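PDB 5T7A: BH0236 protein from Bacillus halodurans, which probably binds beta-1,3-glucan through its family 56 carbohydrate-binding module. Local coordinates for residues Ala52-Val62 with Tyr74-Arg85. Sequence-based numbering, arbitrary orientation. Where two conformers were deposited one is given.
Sequences APTTEARYVDV and YRMTERNGEWER. With EDO (1,2-ethanediol), chain D.
Val60 lies over one face of the Trp83 indole in a CH-pi contact. Its CG2 sits 3.5 Å from the centroid of the Trp83 five-membered ring, only 3° off the ring normal. CG1 of Val60, anti to the backbone N (chi1 -179°), is left to meet Met76 SD at 3.6 Å. The backbone of Tyr59 reaches the same indole face near the rim, while Glu78 CB packs on the opposite one. At the ring edge, Ala57 O approaches Trp83 CZ2 to 3.3 Å, and Pro53 CD lies beside CD1. A water at the indole edge accepts from Trp83 NE1 and from Ala57 N, linking the two segments. Val60 N is buried with no hydrogen-bond partner in the model.

Val62 CG1 rests against Met76 CG at 3.8 Å and also touches CB of Tyr74 and Arg85. Tyr74 and Val62 exchange two backbone hydrogen bonds. Beyond them, Met76 N donates to Val60 O at 2.9 Å.

On the other face of the sheet, Arg75 NE forms a salt bridge to the syn side of Asp61 OD1 at 2.7 Å. The carboxylate and guanidinium are nearly coplanar, 15° apart. A water joins Asp61 OD2 to Arg75 NH2, and Tyr59 CB covers one guanidinium face.

Phe51 packs on Val60 and Met76, and Phe100 on Val62 and Met76. Trp83 of strand 82-88 thus packs against Val60 of the antiparallel hairpin 60-66/72-79, and against Pro53 and Ala57-Tyr59 at the two ends of the intervening loop, within the antiparallel all-beta carbohydrate-binding module.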
ATOM      1  N   ALA A  52      -5.375   4.282   4.272  1.00  7.46           N
ATOM      2  CA  ALA A  52      -6.137   4.950   5.337  1.00  7.47           C
ATOM      3  C   ALA A  52      -7.568   5.120   4.834  1.00  7.83           C
ATOM      4  O   ALA A  52      -7.923   6.113   4.173  1.00  7.88           O
ATOM      5  CB  ALA A  52      -5.490   6.306   5.665  1.00  7.64           C
ATOM      6  N   PRO A  53      -8.435   4.146   5.130  1.00  7.45           N
ATOM      7  CA  PRO A  53      -9.768   4.198   4.574  1.00  8.06           C
ATOM      8  C   PRO A  53     -10.646   5.186   5.300  1.00  7.43           C
ATOM      9  O   PRO A  53     -10.456   5.466   6.466  1.00  8.56           O
ATOM     10  CB  PRO A  53     -10.284   2.759   4.722  1.00  7.74           C
ATOM     11  CG  PRO A  53      -9.606   2.350   6.017  1.00  7.99           C
ATOM     12  CD  PRO A  53      -8.213   2.915   5.923  1.00  9.26           C
ATOM     13  N   THR A  54     -11.596   5.756   4.588  1.00  7.73           N
ATOM     14  CA  THR A  54     -12.579   6.670   5.172  1.00  8.60           C
ATOM     15  C   THR A  54     -13.648   6.015   5.967  1.00 10.71           C
ATOM     16  O   THR A  54     -14.257   6.635   6.824  1.00 13.05           O
ATOM     17  CB  THR A  54     -13.201   7.548   4.068  1.00  8.43           C
ATOM     18  OG1 THR A  54     -13.670   6.727   3.001  1.00  8.72           O
ATOM     19  CG2 THR A  54     -12.173   8.546   3.559  1.00  8.19           C
ATOM     20  N   THR A  55     -13.922   4.754   5.679  1.00  9.69           N
ATOM     21  CA  THR A  55     -14.774   3.919   6.495  1.00 10.47           C
ATOM     22  C   THR A  55     -13.894   2.788   7.027  1.00 10.85           C
ATOM     23  O   THR A  55     -13.081   2.268   6.304  1.00 10.03           O
ATOM     24  CB  THR A  55     -15.905   3.361   5.638  1.00 11.10           C
ATOM     25  OG1 THR A  55     -16.777   4.402   5.220  1.00 12.19           O
ATOM     26  CG2 THR A  55     -16.745   2.326   6.494  1.00 11.65           C
ATOM     27  N   GLU A  56     -14.014   2.451   8.303  1.00 12.92           N
ATOM     28  CA  GLU A  56     -13.252   1.346   8.916  1.00 14.48           C
ATOM     29  C   GLU A  56     -13.380   0.071   8.077  1.00 12.49           C
ATOM     30  O   GLU A  56     -14.440  -0.213   7.623  1.00 12.08           O
ATOM     31  CB  GLU A  56     -13.784   1.077  10.330  1.00 17.39           C
ATOM     32  CG  GLU A  56     -13.090  -0.053  11.044  1.00 23.02           C
ATOM     33  CD  GLU A  56     -13.579  -0.280  12.471  1.00 29.62           C
ATOM     34  OE1 GLU A  56     -14.283   0.573  13.029  1.00 31.50           O
ATOM     35  OE2 GLU A  56     -13.201  -1.338  13.038  1.00 35.60           O
ATOM     36  N   ALA A  57     -12.246  -0.593   7.866  1.00 11.56           N
ATOM     37  CA  ALA A  57     -12.172  -1.842   7.089  1.00 10.92           C
ATOM     38  C   ALA A  57     -11.931  -3.045   8.059  1.00 10.16           C
ATOM     39  O   ALA A  57     -11.165  -2.946   8.982  1.00 11.28           O
ATOM     40  CB  ALA A  57     -11.012  -1.731   6.121  1.00 10.41           C
ATOM     41  N   ARG A  58     -12.575  -4.177   7.767  1.00  9.57           N
ATOM     42  CA  ARG A  58     -12.313  -5.381   8.545  1.00 11.25           C
ATOM     43  C   ARG A  58     -10.901  -5.913   8.212  1.00 11.08           C
ATOM     44  O   ARG A  58     -10.209  -6.506   9.079  1.00 12.88           O
ATOM     45  CB  ARG A  58     -13.338  -6.428   8.271  1.00 12.05           C
ATOM     46  CG  ARG A  58     -14.715  -6.121   8.859  1.00 13.95           C
ATOM     47  CD  ARG A  58     -15.646  -7.326   8.678  1.00 15.05           C
ATOM     48  NE  ARG A  58     -16.127  -7.490   7.314  1.00 17.10           N
ATOM     49  CZ  ARG A  58     -16.074  -8.623   6.632  1.00 16.99           C
ATOM     50  NH1 ARG A  58     -15.489  -9.719   7.162  1.00 17.73           N
ATOM     51  NH2 ARG A  58     -16.553  -8.655   5.448  1.00 15.74           N
ATOM     52  N   TYR A  59     -10.447  -5.661   6.999  1.00 10.17           N
ATOM     53  CA  TYR A  59      -9.134  -6.105   6.533  1.00  9.65           C
ATOM     54  C   TYR A  59      -8.753  -5.330   5.288  1.00  9.08           C
ATOM     55  O   TYR A  59      -9.632  -4.839   4.553  1.00  8.60           O
ATOM     56  CB  TYR A  59      -9.137  -7.595   6.183  1.00 10.66           C
ATOM     57  CG  TYR A  59     -10.109  -8.043   5.140  1.00 10.43           C
ATOM     58  CD1 TYR A  59      -9.803  -8.020   3.796  1.00 10.19           C
ATOM     59  CD2 TYR A  59     -11.385  -8.468   5.482  1.00 10.60           C
ATOM     60  CE1 TYR A  59     -10.731  -8.414   2.833  1.00 10.99           C
ATOM     61  CE2 TYR A  59     -12.313  -8.907   4.510  1.00 10.77           C
ATOM     62  CZ  TYR A  59     -11.993  -8.875   3.209  1.00 10.81           C
ATOM     63  OH  TYR A  59     -12.917  -9.252   2.247  1.00 11.79           O
ATOM     64  N   VAL A  60      -7.444  -5.239   5.082  1.00  8.68           N
ATOM     65  CA  VAL A  60      -6.918  -4.707   3.778  1.00  8.74           C
ATOM     66  C   VAL A  60      -5.705  -5.557   3.421  1.00  8.39           C
ATOM     67  O   VAL A  60      -4.843  -5.774   4.250  1.00  9.02           O
ATOM     68  CB  VAL A  60      -6.464  -3.242   3.933  1.00  9.16           C
ATOM     69  CG1 VAL A  60      -5.975  -2.745   2.621  1.00  9.48           C
ATOM     70  CG2 VAL A  60      -7.612  -2.386   4.421  1.00  9.80           C
ATOM     71  N   ASP A  61      -5.694  -6.067   2.186  1.00  9.24           N
ATOM     72  CA  ASP A  61      -4.539  -6.731   1.582  1.00 10.06           C
ATOM     73  C   ASP A  61      -3.831  -5.788   0.611  1.00  9.50           C
ATOM     74  O   ASP A  61      -4.475  -4.956  -0.040  1.00  8.93           O
ATOM     75  CB  ASP A  61      -4.943  -7.938   0.809  1.00 11.48           C
ATOM     76  CG  ASP A  61      -5.565  -9.030   1.682  1.00 15.56           C
ATOM     77  OD1 ASP A  61      -5.283  -9.076   2.876  1.00 15.28           O
ATOM     78  OD2 ASP A  61      -6.372  -9.829   1.144  1.00 19.63           O
ATOM     79  N   VAL A  62      -2.501  -5.917   0.549  1.00  8.51           N
ATOM     80  CA  VAL A  62      -1.729  -5.255  -0.456  1.00  9.08           C
ATOM     81  C   VAL A  62      -1.113  -6.248  -1.404  1.00  9.47           C
ATOM     82  O   VAL A  62      -0.714  -7.354  -0.981  1.00 11.25           O
ATOM     83  CB  VAL A  62      -0.663  -4.323   0.177  1.00  9.05           C
ATOM     84  CG1 VAL A  62       0.371  -5.079   1.008  1.00  8.86           C
ATOM     85  CG2 VAL A  62      -0.004  -3.466  -0.871  1.00  9.73           C
ATOM     86  N   TYR A  74      -0.013  -9.586   0.716  1.00 11.29           N
ATOM     87  CA  TYR A  74       0.146  -9.558   2.150  1.00 10.75           C
ATOM     88  C   TYR A  74      -1.085  -8.938   2.789  1.00 11.27           C
ATOM     89  O   TYR A  74      -1.665  -7.981   2.256  1.00 10.64           O
ATOM     90  CB  TYR A  74       1.339  -8.748   2.608  1.00 11.51           C
ATOM     91  CG  TYR A  74       2.671  -9.144   2.049  1.00 11.53           C
ATOM     92  CD1 TYR A  74       3.386 -10.213   2.596  1.00 11.22           C
ATOM     93  CD2 TYR A  74       3.205  -8.533   0.931  1.00 12.17           C
ATOM     94  CE1 TYR A  74       4.604 -10.596   2.065  1.00 12.64           C
ATOM     95  CE2 TYR A  74       4.442  -8.860   0.432  1.00 12.65           C
ATOM     96  CZ  TYR A  74       5.173  -9.899   1.009  1.00 12.64           C
ATOM     97  OH  TYR A  74       6.377 -10.323   0.465  1.00 15.41           O
ATOM     98  N   ARG A  75      -1.493  -9.481   3.928  1.00 10.96           N
ATOM     99  CA  ARG A  75      -2.439  -8.801   4.805  1.00 11.34           C
ATOM    100  C   ARG A  75      -1.694  -7.683   5.465  1.00 11.36           C
ATOM    101  O   ARG A  75      -0.662  -7.926   6.133  1.00 11.87           O
ATOM    102  CB  ARG A  75      -3.067  -9.811   5.804  1.00 10.97           C
ATOM    103  CG  ARG A  75      -3.983  -9.184   6.839  1.00 12.80           C
ATOM    104  CD  ARG A  75      -5.239  -8.610   6.239  1.00 13.69           C
ATOM    105  NE  ARG A  75      -6.049  -9.556   5.468  1.00 14.93           N
ATOM    106  CZ  ARG A  75      -6.850 -10.476   6.014  1.00 15.84           C
ATOM    107  NH1 ARG A  75      -7.004 -10.546   7.300  1.00 17.30           N
ATOM    108  NH2 ARG A  75      -7.514 -11.292   5.252  1.00 17.78           N
ATOM    109  N   MET A  76      -2.187  -6.459   5.334  1.00 10.40           N
ATOM    110  CA  MET A  76      -1.598  -5.311   5.958  1.00 10.85           C
ATOM    111  C   MET A  76      -1.843  -5.378   7.458  1.00 10.90           C
ATOM    112  O   MET A  76      -2.761  -6.092   7.944  1.00 11.43           O
ATOM    113  CB  MET A  76      -2.143  -4.022   5.304  1.00 10.44           C
ATOM    114  CG  MET A  76      -1.893  -3.988   3.803  1.00  9.65           C
ATOM    115  SD  MET A  76      -2.396  -2.354   3.101  1.00  8.65           S
ATOM    116  CE  MET A  76      -0.971  -1.364   3.420  1.00  8.02           C
ATOM    117  N   THR A  77      -1.049  -4.613   8.179  1.00 11.42           N
ATOM    118  CA  THR A  77      -1.172  -4.462   9.625  1.00 12.93           C
ATOM    119  C   THR A  77      -1.967  -3.251   9.985  1.00 14.14           C
ATOM    120  O   THR A  77      -1.664  -2.161   9.535  1.00 13.11           O
ATOM    121  CB  THR A  77       0.185  -4.387  10.266  1.00 15.85           C
ATOM    122  OG1 THR A  77       0.914  -5.590   9.919  1.00 17.95           O
ATOM    123  CG2 THR A  77       0.010  -4.324  11.815  1.00 17.25           C
ATOM    124  N   GLU A  78      -2.973  -3.413  10.837  1.00 15.27           N
ATOM    125  CA  GLU A  78      -3.825  -2.307  11.258  1.00 15.23           C
ATOM    126  C   GLU A  78      -3.222  -1.569  12.418  1.00 15.57           C
ATOM    127  O   GLU A  78      -2.776  -2.188  13.377  1.00 16.20           O
ATOM    128  CB  GLU A  78      -5.212  -2.816  11.672  1.00 15.99           C
ATOM    129  CG  GLU A  78      -6.313  -1.758  11.827  1.00 18.50           C
ATOM    130  CD  GLU A  78      -6.432  -1.146  13.217  1.00 20.07           C
ATOM    131  OE1 GLU A  78      -5.819  -1.678  14.182  1.00 23.95           O
ATOM    132  OE2 GLU A  78      -7.154  -0.134  13.351  1.00 23.41           O
ATOM    133  N   ARG A  79      -3.265  -0.246  12.364  1.00 15.47           N
ATOM    134  CA  ARG A  79      -2.831   0.548  13.469  1.00 18.97           C
ATOM    135  C   ARG A  79      -3.650   1.847  13.456  1.00 18.47           C
ATOM    136  O   ARG A  79      -3.548   2.602  12.512  1.00 15.69           O
ATOM    137  CB  ARG A  79      -1.338   0.868  13.312  1.00 22.54           C
ATOM    138  CG  ARG A  79      -0.688   1.627  14.468  1.00 25.71           C
ATOM    139  CD  ARG A  79       0.834   1.766  14.356  1.00 29.89           C
ATOM    140  NE  ARG A  79       1.298   2.499  13.149  1.00 31.06           N
ATOM    141  CZ  ARG A  79       1.343   3.834  13.009  1.00 34.32           C
ATOM    142  NH1 ARG A  79       0.974   4.665  13.999  1.00 37.10           N
ATOM    143  NH2 ARG A  79       1.785   4.359  11.871  1.00 32.13           N
ATOM    144  N   ASN A  80      -4.453   2.061  14.492  1.00 20.01           N
ATOM    145  CA  ASN A  80      -5.245   3.289  14.637  1.00 22.89           C
ATOM    146  C   ASN A  80      -6.058   3.636  13.447  1.00 17.75           C
ATOM    147  O   ASN A  80      -6.121   4.802  13.023  1.00 19.69           O
ATOM    148  CB  ASN A  80      -4.372   4.459  14.985  1.00 25.07           C
ATOM    149  CG  ASN A  80      -3.715   4.278  16.322  1.00 30.90           C
ATOM    150  OD1 ASN A  80      -4.298   3.649  17.241  1.00 39.85           O
ATOM    151  ND2 ASN A  80      -2.484   4.802  16.450  1.00 34.79           N
ATOM    152  N   GLY A  81      -6.671   2.617  12.883  1.00 15.65           N
ATOM    153  CA  GLY A  81      -7.591   2.851  11.764  1.00 14.38           C
ATOM    154  C   GLY A  81      -6.938   2.953  10.384  1.00 13.92           C
ATOM    155  O   GLY A  81      -7.672   3.156   9.382  1.00 16.50           O
ATOM    156  N   GLU A  82      -5.613   2.812  10.335  0.50 12.86           N
ATOM    157  CA  GLU A  82      -4.819   2.824   9.106  0.50 12.64           C
ATOM    158  C   GLU A  82      -4.300   1.430   8.933  0.50 12.21           C
ATOM    159  O   GLU A  82      -4.432   0.631   9.867  0.50 12.87           O
ATOM    160  CB  GLU A  82      -3.634   3.778   9.216  0.50 13.22           C
ATOM    161  CG  GLU A  82      -3.982   5.234   9.364  0.50 13.53           C
ATOM    162  CD  GLU A  82      -2.773   6.087   9.166  0.50 14.31           C
ATOM    163  OE1 GLU A  82      -2.727   6.807   8.171  0.50 15.34           O
ATOM    164  OE2 GLU A  82      -1.796   5.997   9.941  0.50 14.48           O
ATOM    165  N   TRP A  83      -3.730   1.137   7.767  1.00 10.52           N
ATOM    166  CA  TRP A  83      -3.179  -0.192   7.440  1.00 10.20           C
ATOM    167  C   TRP A  83      -1.811   0.042   6.791  1.00 10.33           C
ATOM    168  O   TRP A  83      -1.620   0.921   5.941  1.00 10.61           O
ATOM    169  CB  TRP A  83      -4.082  -0.950   6.553  1.00  9.68           C
ATOM    170  CG  TRP A  83      -5.422  -1.210   7.123  1.00 11.02           C
ATOM    171  CD1 TRP A  83      -6.466  -0.323   7.271  1.00 10.32           C
ATOM    172  CD2 TRP A  83      -5.861  -2.432   7.708  1.00 12.21           C
ATOM    173  NE1 TRP A  83      -7.510  -0.939   7.870  1.00 11.11           N
ATOM    174  CE2 TRP A  83      -7.149  -2.213   8.202  1.00 10.88           C
ATOM    175  CE3 TRP A  83      -5.284  -3.685   7.870  1.00 12.65           C
ATOM    176  CZ2 TRP A  83      -7.880  -3.224   8.806  1.00 11.89           C
ATOM    177  CZ3 TRP A  83      -6.038  -4.674   8.512  1.00 12.57           C
ATOM    178  CH2 TRP A  83      -7.308  -4.408   8.954  1.00 11.88           C
ATOM    179  N   GLU A  84      -0.836  -0.773   7.176  1.00  9.79           N
ATOM    180  CA  GLU A  84       0.556  -0.563   6.750  1.00 10.55           C
ATOM    181  C   GLU A  84       1.226  -1.839   6.318  1.00 10.80           C
ATOM    182  O   GLU A  84       0.897  -2.932   6.843  1.00 11.97           O
ATOM    183  CB  GLU A  84       1.388  -0.027   7.900  1.00 11.79           C
ATOM    184  CG  GLU A  84       0.928   1.343   8.299  1.00 13.27           C
ATOM    185  CD  GLU A  84       1.669   1.940   9.503  1.00 17.38           C
ATOM    186  OE1 GLU A  84       1.878   1.191  10.527  1.00 20.44           O
ATOM    187  OE2 GLU A  84       1.944   3.176   9.447  1.00 18.92           O
ATOM    188  N   ARG A  85       2.157  -1.696   5.383  1.00 11.38           N
ATOM    189  CA  ARG A  85       3.088  -2.760   5.025  1.00 12.20           C
ATOM    190  C   ARG A  85       4.453  -2.085   4.773  1.00 12.03           C
ATOM    191  O   ARG A  85       4.602  -1.282   3.870  1.00 11.57           O
ATOM    192  CB  ARG A  85       2.625  -3.550   3.825  1.00 13.13           C
ATOM    193  CG  ARG A  85       3.643  -4.543   3.302  1.00 15.35           C
ATOM    194  CD  ARG A  85       3.721  -5.768   4.124  1.00 16.42           C
ATOM    195  NE  ARG A  85       4.870  -6.578   3.664  1.00 18.51           N
ATOM    196  CZ  ARG A  85       5.190  -7.700   4.286  1.00 17.58           C
ATOM    197  NH1 ARG A  85       4.425  -8.131   5.278  1.00 15.31           N
ATOM    198  NH2 ARG A  85       6.267  -8.376   3.881  1.00 18.23           N
TER
HETATM  199  C1  EDO D1102     -15.453 -10.885   3.158  1.00 21.35           C
HETATM  200  O1  EDO D1102     -16.823 -10.968   3.661  1.00 26.07           O
HETATM  201  C2  EDO D1102     -15.295  -9.487   2.696  1.00 22.40           C
HETATM  202  O2  EDO D1102     -15.757  -9.355   1.469  1.00 25.79           O
HETATM  203  O   HOH W   1      -8.047   5.678   8.003  1.00 20.87           O
HETATM  204  O   HOH W   2      -9.758   0.425   9.156  1.00 12.61           O
HETATM  205  O   HOH W   3      -7.858 -11.491   2.435  1.00 22.67           O